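Local coordinates for anophensin (Anopheles stephensi, PDB 6XMB), which binds coagulation factor XII and high molecular weight kininogen, blocks host kallikrein-kinin activation and weakly inhibits the alternative complement pathway, at the interface of chains A and B. Coordinates in Å, arbitrary orientation; residue numbers count along the deposited sequence, not the author numbering. Chains: chain A/B, Anophensin.

The four contacts follow the long first helix of chain A along chain B. Contacts 1 and 4 adjoin near its N-terminal end, their C-alpha centres about 7 Å apart, and share A:His7, B:Ala48 and B:Leu57. Contacts 2 and 3 lie further along, about 8 Å from each other, with A:Phe22 and A:Lys25 in common. Some 33 Å separates contacts 1 and 3. Since the interface is two-fold symmetric, each contact has a twin with the chains exchanged, though some side chains differ in detail. Together they make a long antiparallel helix pairing, although the structure alone does not show this dimer to be the active form.

Contact 1: the interface of chains A and B. Residues chain A 7; chain B 48, 51-53, 55, 57.
The N-terminal turn of chain A's helix 6-49 meets the C-terminal end of chain B's helix 5-49 and the loop that follows it. A:His7 is the residue inserted here, and its imidazole reaches into a bend of the loop lined largely by backbone carbonyls. ND1 donates a hydrogen bond to the carbonyl oxygen of B:Ala55 at 2.7 Å. The bond is fairly straight, 154° at the hydrogen, and the oxygen lies close to the imidazole plane, while the donor is tilted 23° from the carbonyl plane. The backbone N of B:Ala55 also lies at the ring edge, in plane. Next to ND1, CE1 comes 3.3 Å from the carbonyl oxygen of B:Pro52. The carbonyl oxygen of B:Ala48 lies 3.6 Å from NE2, well out of the ring plane and too far to be counted as a bond, and that of B:Arg53 sits off the opposite face. This surrounding of carbonyl oxygens might stabilise a positive charge on the imidazole. The chi1 of 60° sets CG between the backbone N and the carbonyl carbon and turns the ring toward the loop. Behind the ring, CB of A:His7 rests on the branch point CG of B:Leu57 at 3.6 Å. The contact pins the start of one long helix to the partner's interhelical loop and so fixes one end of the dimer seen in the crystal.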
loop_
_atom_site.group_PDB
_atom_site.type_symbol
_atom_site.label_atom_id
_atom_site.label_comp_id
_atom_site.label_asym_id
_atom_site.label_seq_id
_atom_site.Cartn_x
_atom_site.Cartn_y
_atom_site.Cartn_z
ATOM N N HIS A 7 -22.001 -14.023 18.798
ATOM C CA HIS A 7 -20.767 -13.288 18.977
ATOM C C HIS A 7 -19.663 -13.740 18.031
ATOM O O HIS A 7 -18.756 -12.952 17.740
ATOM C CB HIS A 7 -20.310 -13.365 20.427
ATOM C CG HIS A 7 -20.059 -14.750 20.933
ATOM N ND1 HIS A 7 -20.635 -15.226 22.092
ATOM C CD2 HIS A 7 -19.261 -15.745 20.474
ATOM C CE1 HIS A 7 -20.214 -16.459 22.317
ATOM N NE2 HIS A 7 -19.380 -16.799 21.350
ATOM N N ALA B 48 -12.804 -16.959 21.085
ATOM C CA ALA B 48 -14.242 -16.742 21.080
ATOM C C ALA B 48 -15.027 -18.048 21.166
ATOM O O ALA B 48 -16.083 -18.086 21.805
ATOM C CB ALA B 48 -14.649 -15.971 19.829
ATOM N N LEU B 51 -15.672 -19.161 24.693
ATOM C CA LEU B 51 -16.504 -18.356 25.565
ATOM C C LEU B 51 -17.787 -19.106 25.886
ATOM O O LEU B 51 -18.103 -20.121 25.264
ATOM C CB LEU B 51 -16.797 -17.019 24.898
ATOM C CG LEU B 51 -15.540 -16.179 24.644
ATOM C CD1 LEU B 51 -15.865 -14.972 23.813
ATOM C CD2 LEU B 51 -14.948 -15.756 25.952
ATOM N N PRO B 52 -18.532 -18.656 26.894
ATOM C CA PRO B 52 -19.885 -19.191 27.074
ATOM C C PRO B 52 -20.764 -18.732 25.925
ATOM O O PRO B 52 -20.609 -17.623 25.415
ATOM C CB PRO B 52 -20.335 -18.597 28.416
ATOM C CG PRO B 52 -19.056 -18.240 29.124
ATOM C CD PRO B 52 -18.134 -17.797 28.026
ATOM N N ARG B 53 -21.686 -19.607 25.522
ATOM C CA ARG B 53 -22.502 -19.371 24.334
ATOM C C ARG B 53 -23.303 -18.078 24.419
ATOM O O ARG B 53 -23.568 -17.453 23.385
ATOM C CB ARG B 53 -23.441 -20.567 24.119
ATOM C CG ARG B 53 -22.923 -21.587 23.108
ATOM C CD ARG B 53 -23.368 -23.003 23.451
ATOM N NE ARG B 53 -24.771 -23.059 23.844
ATOM C CZ ARG B 53 -25.218 -23.685 24.926
ATOM N NH1 ARG B 53 -24.370 -24.341 25.717
ATOM N NH2 ARG B 53 -26.519 -23.677 25.210
ATOM N N ALA B 55 -22.291 -15.287 25.708
ATOM C CA ALA B 55 -21.410 -14.137 25.869
ATOM C C ALA B 55 -21.664 -13.068 24.815
ATOM O O ALA B 55 -21.758 -13.362 23.614
ATOM C CB ALA B 55 -19.954 -14.591 25.815
ATOM N N LEU B 57 -20.269 -9.390 23.166
ATOM C CA LEU B 57 -18.976 -8.768 22.932
ATOM C C LEU B 57 -19.021 -7.286 23.252
ATOM O O LEU B 57 -20.056 -6.630 23.137
ATOM C CB LEU B 57 -18.528 -8.942 21.490
ATOM C CG LEU B 57 -18.433 -10.367 20.996
ATOM C CD1 LEU B 57 -18.226 -10.365 19.513
ATOM C CD2 LEU B 57 -17.308 -11.089 21.686
#

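Contact 2: the interface of chains A and B. Residues chain A 21-22, 25, 77, 90; chain B 70, 73.
B:Asn70 and B:Glu73, one turn apart on helix 59-80 of chain B, bury the most surface here, and A:Lys25 from helix 6-49 of chain A reaches between them. The lysine is extended beyond CG and runs past B:Glu73 in the opposite direction, bringing its ammonium NZ 2.7 Å from the carboxylate oxygen OE2. This pair is both a hydrogen bond and a salt bridge. NZ meets OE2 from above the carboxylate plane, 47° out of it. On the glutamate, CG stands anti to the backbone N (chi1 -168°) and the chain then bends at chi2, which turns the carboxylate toward chain A. The lysine is steadied within its own chain by A:Tyr90, whose ring carries CE over one face, 3.4 Å above the plane and offset toward the rim. A weak hydrogen bond at 3.5 Å also links NZ to the phenol OH of A:Tyr90. B:Asn70 lies alongside that tyrosine in the opposite sense, its amide and the ring inclined by 61°, with ND2 3.9 Å from the ring carbon CE2. The same ND2 lies 3.9 Å from OD2 of A:Asp21, a polar proximity rather than a bond. A:Phe22 and A:Tyr77 border the charged pair more distantly. The site gives the dimer seen in the crystal an ionic link between the first helix of one chain and the second helix of the other.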
loop_
_atom_site.group_PDB
_atom_site.type_symbol
_atom_site.label_atom_id
_atom_site.label_comp_id
_atom_site.label_asym_id
_atom_site.label_seq_id
_atom_site.Cartn_x
_atom_site.Cartn_y
_atom_site.Cartn_z
ATOM N N ASP A 21 -10.508 -3.537 4.203
ATOM C CA ASP A 21 -9.490 -2.475 4.286
ATOM C C ASP A 21 -8.261 -2.830 3.470
ATOM O O ASP A 21 -7.768 -2.015 2.693
ATOM C CB ASP A 21 -9.052 -2.216 5.726
ATOM C CG ASP A 21 -9.978 -1.285 6.475
ATOM O OD1 ASP A 21 -10.917 -0.739 5.866
ATOM O OD2 ASP A 21 -9.754 -1.108 7.698
ATOM N N PHE A 22 -7.756 -4.053 3.626
ATOM C CA PHE A 22 -6.638 -4.489 2.798
ATOM C C PHE A 22 -7.001 -4.479 1.319
ATOM O O PHE A 22 -6.164 -4.137 0.476
ATOM C CB PHE A 22 -6.157 -5.876 3.226
ATOM C CG PHE A 22 -5.300 -5.848 4.467
ATOM C CD1 PHE A 22 -4.057 -5.255 4.439
ATOM C CD2 PHE A 22 -5.751 -6.391 5.654
ATOM C CE1 PHE A 22 -3.281 -5.199 5.543
ATOM C CE2 PHE A 22 -4.968 -6.340 6.779
ATOM C CZ PHE A 22 -3.725 -5.739 6.725
ATOM N N LYS A 25 -6.715 -0.997 0.015
ATOM C CA LYS A 25 -5.317 -0.620 -0.164
ATOM C C LYS A 25 -4.752 -1.229 -1.443
ATOM O O LYS A 25 -3.968 -0.582 -2.143
ATOM C CB LYS A 25 -4.505 -1.033 1.071
ATOM C CG LYS A 25 -4.831 -0.192 2.311
ATOM C CD LYS A 25 -4.258 -0.777 3.644
ATOM C CE LYS A 25 -4.602 0.134 4.840
ATOM N NZ LYS A 25 -4.167 -0.371 6.215
ATOM N N TYR A 77 -0.509 8.277 -1.793
ATOM C CA TYR A 77 -0.847 7.446 -0.628
ATOM C C TYR A 77 -1.149 8.263 0.621
ATOM O O TYR A 77 -1.966 7.840 1.453
ATOM C CB TYR A 77 0.272 6.459 -0.293
ATOM C CG TYR A 77 -0.250 5.368 0.629
ATOM C CD1 TYR A 77 -1.213 4.463 0.173
ATOM C CD2 TYR A 77 0.166 5.269 1.950
ATOM C CE1 TYR A 77 -1.717 3.480 0.997
ATOM C CE2 TYR A 77 -0.329 4.288 2.785
ATOM C CZ TYR A 77 -1.276 3.394 2.301
ATOM O OH TYR A 77 -1.798 2.405 3.096
ATOM N N TYR A 90 -9.822 5.043 4.391
ATOM C CA TYR A 90 -9.394 4.692 3.039
ATOM C C TYR A 90 -10.545 4.717 2.034
ATOM O O TYR A 90 -10.617 3.869 1.137
ATOM C CB TYR A 90 -8.712 3.317 3.061
ATOM C CG TYR A 90 -7.654 3.204 4.143
ATOM C CD1 TYR A 90 -6.367 3.694 3.946
ATOM C CD2 TYR A 90 -7.951 2.628 5.373
ATOM C CE1 TYR A 90 -5.408 3.603 4.943
ATOM C CE2 TYR A 90 -7.003 2.539 6.374
ATOM C CZ TYR A 90 -5.733 3.029 6.152
ATOM O OH TYR A 90 -4.790 2.935 7.147
ATOM N N ASN B 70 -4.745 -0.543 12.209
ATOM C CA ASN B 70 -4.332 0.465 11.226
ATOM C C ASN B 70 -3.041 1.162 11.656
ATOM O O ASN B 70 -2.111 1.320 10.858
ATOM C CB ASN B 70 -5.450 1.483 11.009
ATOM C CG ASN B 70 -6.679 0.862 10.391
ATOM O OD1 ASN B 70 -7.806 1.107 10.834
ATOM N ND2 ASN B 70 -6.471 0.037 9.368
ATOM N N GLU B 73 -0.191 -1.214 11.058
ATOM C CA GLU B 73 0.155 -1.379 9.653
ATOM C C GLU B 73 0.710 -0.085 9.070
ATOM O O GLU B 73 1.593 -0.116 8.210
ATOM C CB GLU B 73 -1.061 -1.873 8.857
ATOM C CG GLU B 73 -0.719 -2.338 7.450
ATOM C CD GLU B 73 -0.640 -1.182 6.454
ATOM O OE1 GLU B 73 0.255 -1.216 5.571
ATOM O OE2 GLU B 73 -1.467 -0.244 6.576
#

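Contact 3: the interface of chains A and B. Residues chain A 22, 25-26, 29; chain B 25-26, 29.
B:Leu29 and A:Leu29 each extend a methyl to the backbone of the opposing helix, where residues 25 and 26 receive it. The two leucines do this in different ways. In B:Leu29, CG lies anti to the backbone N, chi1 -152°, and CD2 is the methyl that reaches furthest. CD2 of B:Leu29 comes 3.5 Å from the amide N of A:Ala26 and 3.7 Å from its CA. Both methyls also touch the CB of A:Lys25, CD2 at 3.8 Å, resting on the same side of the base of that side chain. In A:Leu29, CG instead stands beside the backbone N, with chi1 -87°, and CD1 takes over the central role. CD1 approaches CA of B:Ala26 at 3.8 Å, while CD2 packs against the CB and CD carbons of B:Lys25, both at 3.9 Å. The leucine and this lysine cross obliquely, and the bends at chi3 and chi4 carry the lysine tip away from the contact. A:Phe22 flanks B:Leu29, its ring atom CD1 4.2 Å from the leucine carbonyl oxygen. The small alanines presumably let each leucine approach the backbone. The patch sits where the middle parts of the two long first helices run side by side, antiparallel, about the two-fold axis.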
loop_
_atom_site.group_PDB
_atom_site.type_symbol
_atom_site.label_atom_id
_atom_site.label_comp_id
_atom_site.label_asym_id
_atom_site.label_seq_id
_atom_site.Cartn_x
_atom_site.Cartn_y
_atom_site.Cartn_z
ATOM N N PHE A 22 -7.756 -4.053 3.626
ATOM C CA PHE A 22 -6.638 -4.489 2.798
ATOM C C PHE A 22 -7.001 -4.479 1.319
ATOM O O PHE A 22 -6.164 -4.137 0.476
ATOM C CB PHE A 22 -6.157 -5.876 3.226
ATOM C CG PHE A 22 -5.300 -5.848 4.467
ATOM C CD1 PHE A 22 -4.057 -5.255 4.439
ATOM C CD2 PHE A 22 -5.751 -6.391 5.654
ATOM C CE1 PHE A 22 -3.281 -5.199 5.543
ATOM C CE2 PHE A 22 -4.968 -6.340 6.779
ATOM C CZ PHE A 22 -3.725 -5.739 6.725
ATOM N N LYS A 25 -6.715 -0.997 0.015
ATOM C CA LYS A 25 -5.317 -0.620 -0.164
ATOM C C LYS A 25 -4.752 -1.229 -1.443
ATOM O O LYS A 25 -3.968 -0.582 -2.143
ATOM C CB LYS A 25 -4.505 -1.033 1.071
ATOM C CG LYS A 25 -4.831 -0.192 2.311
ATOM C CD LYS A 25 -4.258 -0.777 3.644
ATOM C CE LYS A 25 -4.602 0.134 4.840
ATOM N NZ LYS A 25 -4.167 -0.371 6.215
ATOM N N ALA A 26 -5.169 -2.457 -1.788
ATOM C CA ALA A 26 -4.700 -3.077 -3.024
ATOM C C ALA A 26 -5.284 -2.377 -4.246
ATOM O O ALA A 26 -4.640 -2.336 -5.306
ATOM C CB ALA A 26 -5.059 -4.559 -3.061
ATOM N N LEU A 29 -3.066 0.627 -4.885
ATOM C CA LEU A 29 -1.839 0.282 -5.596
ATOM C C LEU A 29 -2.096 0.112 -7.071
ATOM O O LEU A 29 -1.279 0.515 -7.905
ATOM C CB LEU A 29 -1.252 -1.007 -5.046
ATOM C CG LEU A 29 -0.325 -0.858 -3.864
ATOM C CD1 LEU A 29 0.149 -2.240 -3.408
ATOM C CD2 LEU A 29 0.828 0.020 -4.285
ATOM N N LYS B 25 5.547 -3.611 -3.391
ATOM C CA LYS B 25 4.541 -3.040 -2.500
ATOM C C LYS B 25 3.331 -3.964 -2.334
ATOM O O LYS B 25 2.727 -3.991 -1.256
ATOM C CB LYS B 25 4.081 -1.671 -3.004
ATOM C CG LYS B 25 5.176 -0.578 -3.180
ATOM C CD LYS B 25 4.503 0.817 -3.282
ATOM C CE LYS B 25 5.187 1.792 -4.231
ATOM N NZ LYS B 25 6.541 2.126 -3.770
ATOM N N ALA B 26 2.960 -4.729 -3.375
ATOM C CA ALA B 26 1.837 -5.654 -3.231
ATOM C C ALA B 26 2.226 -6.862 -2.391
ATOM O O ALA B 26 1.395 -7.415 -1.674
ATOM C CB ALA B 26 1.322 -6.109 -4.605
ATOM N N LEU B 29 1.924 -5.857 1.127
ATOM C CA LEU B 29 0.535 -5.779 1.565
ATOM C C LEU B 29 -0.018 -7.157 1.882
ATOM O O LEU B 29 -0.763 -7.322 2.853
ATOM C CB LEU B 29 -0.298 -5.095 0.479
ATOM C CG LEU B 29 -1.554 -4.340 0.916
ATOM C CD1 LEU B 29 -1.209 -3.203 1.884
ATOM C CD2 LEU B 29 -2.328 -3.821 -0.309
#

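Contact 4: the interface of chains A and B. Residues chain A 7, 11; chain B 44-45, 48, 57, 62, 117.
A:Leu11 inserts between the first helix of chain B and that chain's later elements, with its two methyls serving different walls. CD2 faces helix 5-49. It lies 3.6 Å from CD1 of B:Tyr45 and 3.6 Å from the methyl CB of B:Ala48. The same methyl also rests 3.4 Å from the carbonyl oxygen of B:Leu44. The branch point CG follows along the tyrosine, 3.9 Å from CE1, so that two successive atoms of the leucine run beside the ring. CD1 points the other way, toward helix 59-80, where CD2 of B:Leu62 lies 4.1 Å off and the two side chains cross at about a right angle. B:Leu117, near the end of helix 92-117, completes this wall more distantly, its CD1 4.5 Å from CD1 of A:Leu11. With CG anti to the backbone N, chi1 -169°, the leucine branch is directed into the groove. One turn back, A:His7 holds the helix start against the loop residue B:Leu57, which closes the pocket at that end. The site thus lies at one end of the helical bundle of chain B, where all three of its helices converge and the first helix of chain A runs alongside them, antiparallel to helix 5-49.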
loop_
_atom_site.group_PDB
_atom_site.type_symbol
_atom_site.label_atom_id
_atom_site.label_comp_id
_atom_site.label_asym_id
_atom_site.label_seq_id
_atom_site.Cartn_x
_atom_site.Cartn_y
_atom_site.Cartn_z
ATOM N N HIS A 7 -22.001 -14.023 18.798
ATOM C CA HIS A 7 -20.767 -13.288 18.977
ATOM C C HIS A 7 -19.663 -13.740 18.031
ATOM O O HIS A 7 -18.756 -12.952 17.740
ATOM C CB HIS A 7 -20.310 -13.365 20.427
ATOM C CG HIS A 7 -20.059 -14.750 20.933
ATOM N ND1 HIS A 7 -20.635 -15.226 22.092
ATOM C CD2 HIS A 7 -19.261 -15.745 20.474
ATOM C CE1 HIS A 7 -20.214 -16.459 22.317
ATOM N NE2 HIS A 7 -19.380 -16.799 21.350
ATOM N N LEU A 11 -17.645 -10.997 15.781
ATOM C CA LEU A 11 -16.196 -11.007 15.647
ATOM C C LEU A 11 -15.786 -11.054 14.184
ATOM O O LEU A 11 -14.881 -10.320 13.764
ATOM C CB LEU A 11 -15.624 -12.193 16.400
ATOM C CG LEU A 11 -14.115 -12.221 16.583
ATOM C CD1 LEU A 11 -13.608 -10.964 17.275
ATOM C CD2 LEU A 11 -13.760 -13.460 17.369
ATOM N N LEU B 44 -7.935 -15.028 17.949
ATOM C CA LEU B 44 -9.144 -14.495 18.559
ATOM C C LEU B 44 -10.366 -15.339 18.242
ATOM O O LEU B 44 -11.340 -15.291 18.998
ATOM C CB LEU B 44 -9.381 -13.056 18.113
ATOM C CG LEU B 44 -8.710 -12.001 18.994
ATOM C CD1 LEU B 44 -8.942 -10.653 18.340
ATOM C CD2 LEU B 44 -9.247 -12.001 20.428
ATOM N N TYR B 45 -10.339 -16.108 17.154
ATOM C CA TYR B 45 -11.476 -16.967 16.849
ATOM C C TYR B 45 -11.541 -18.127 17.825
ATOM O O TYR B 45 -12.610 -18.437 18.349
ATOM C CB TYR B 45 -11.408 -17.479 15.405
ATOM C CG TYR B 45 -11.927 -16.521 14.339
ATOM C CD1 TYR B 45 -12.890 -15.554 14.630
ATOM C CD2 TYR B 45 -11.471 -16.600 13.025
ATOM C CE1 TYR B 45 -13.389 -14.676 13.623
ATOM C CE2 TYR B 45 -11.955 -15.730 12.026
ATOM C CZ TYR B 45 -12.905 -14.769 12.342
ATOM O OH TYR B 45 -13.369 -13.911 11.358
ATOM N N ALA B 48 -12.804 -16.959 21.085
ATOM C CA ALA B 48 -14.242 -16.742 21.080
ATOM C C ALA B 48 -15.027 -18.048 21.166
ATOM O O ALA B 48 -16.083 -18.086 21.805
ATOM C CB ALA B 48 -14.649 -15.971 19.829
ATOM N N LEU B 57 -20.269 -9.390 23.166
ATOM C CA LEU B 57 -18.976 -8.768 22.932
ATOM C C LEU B 57 -19.021 -7.286 23.252
ATOM O O LEU B 57 -20.056 -6.630 23.137
ATOM C CB LEU B 57 -18.528 -8.942 21.490
ATOM C CG LEU B 57 -18.433 -10.367 20.996
ATOM C CD1 LEU B 57 -18.226 -10.365 19.513
ATOM C CD2 LEU B 57 -17.308 -11.089 21.686
ATOM N N LEU B 62 -13.677 -3.979 20.302
ATOM C CA LEU B 62 -13.446 -4.290 18.899
ATOM C C LEU B 62 -12.963 -3.066 18.137
ATOM O O LEU B 62 -12.119 -3.182 17.246
ATOM C CB LEU B 62 -14.722 -4.852 18.284
ATOM C CG LEU B 62 -15.030 -6.193 18.929
ATOM C CD1 LEU B 62 -16.321 -6.741 18.406
ATOM C CD2 LEU B 62 -13.866 -7.140 18.660
ATOM N N LEU B 117 -12.419 -8.552 25.445
ATOM C CA LEU B 117 -13.338 -9.035 24.420
ATOM C C LEU B 117 -14.752 -9.204 24.966
ATOM O O LEU B 117 -15.716 -8.697 24.379
ATOM C CB LEU B 117 -12.816 -10.352 23.855
ATOM C CG LEU B 117 -13.635 -11.012 22.753
ATOM C CD1 LEU B 117 -13.918 -10.044 21.642
ATOM C CD2 LEU B 117 -12.861 -12.204 22.228
#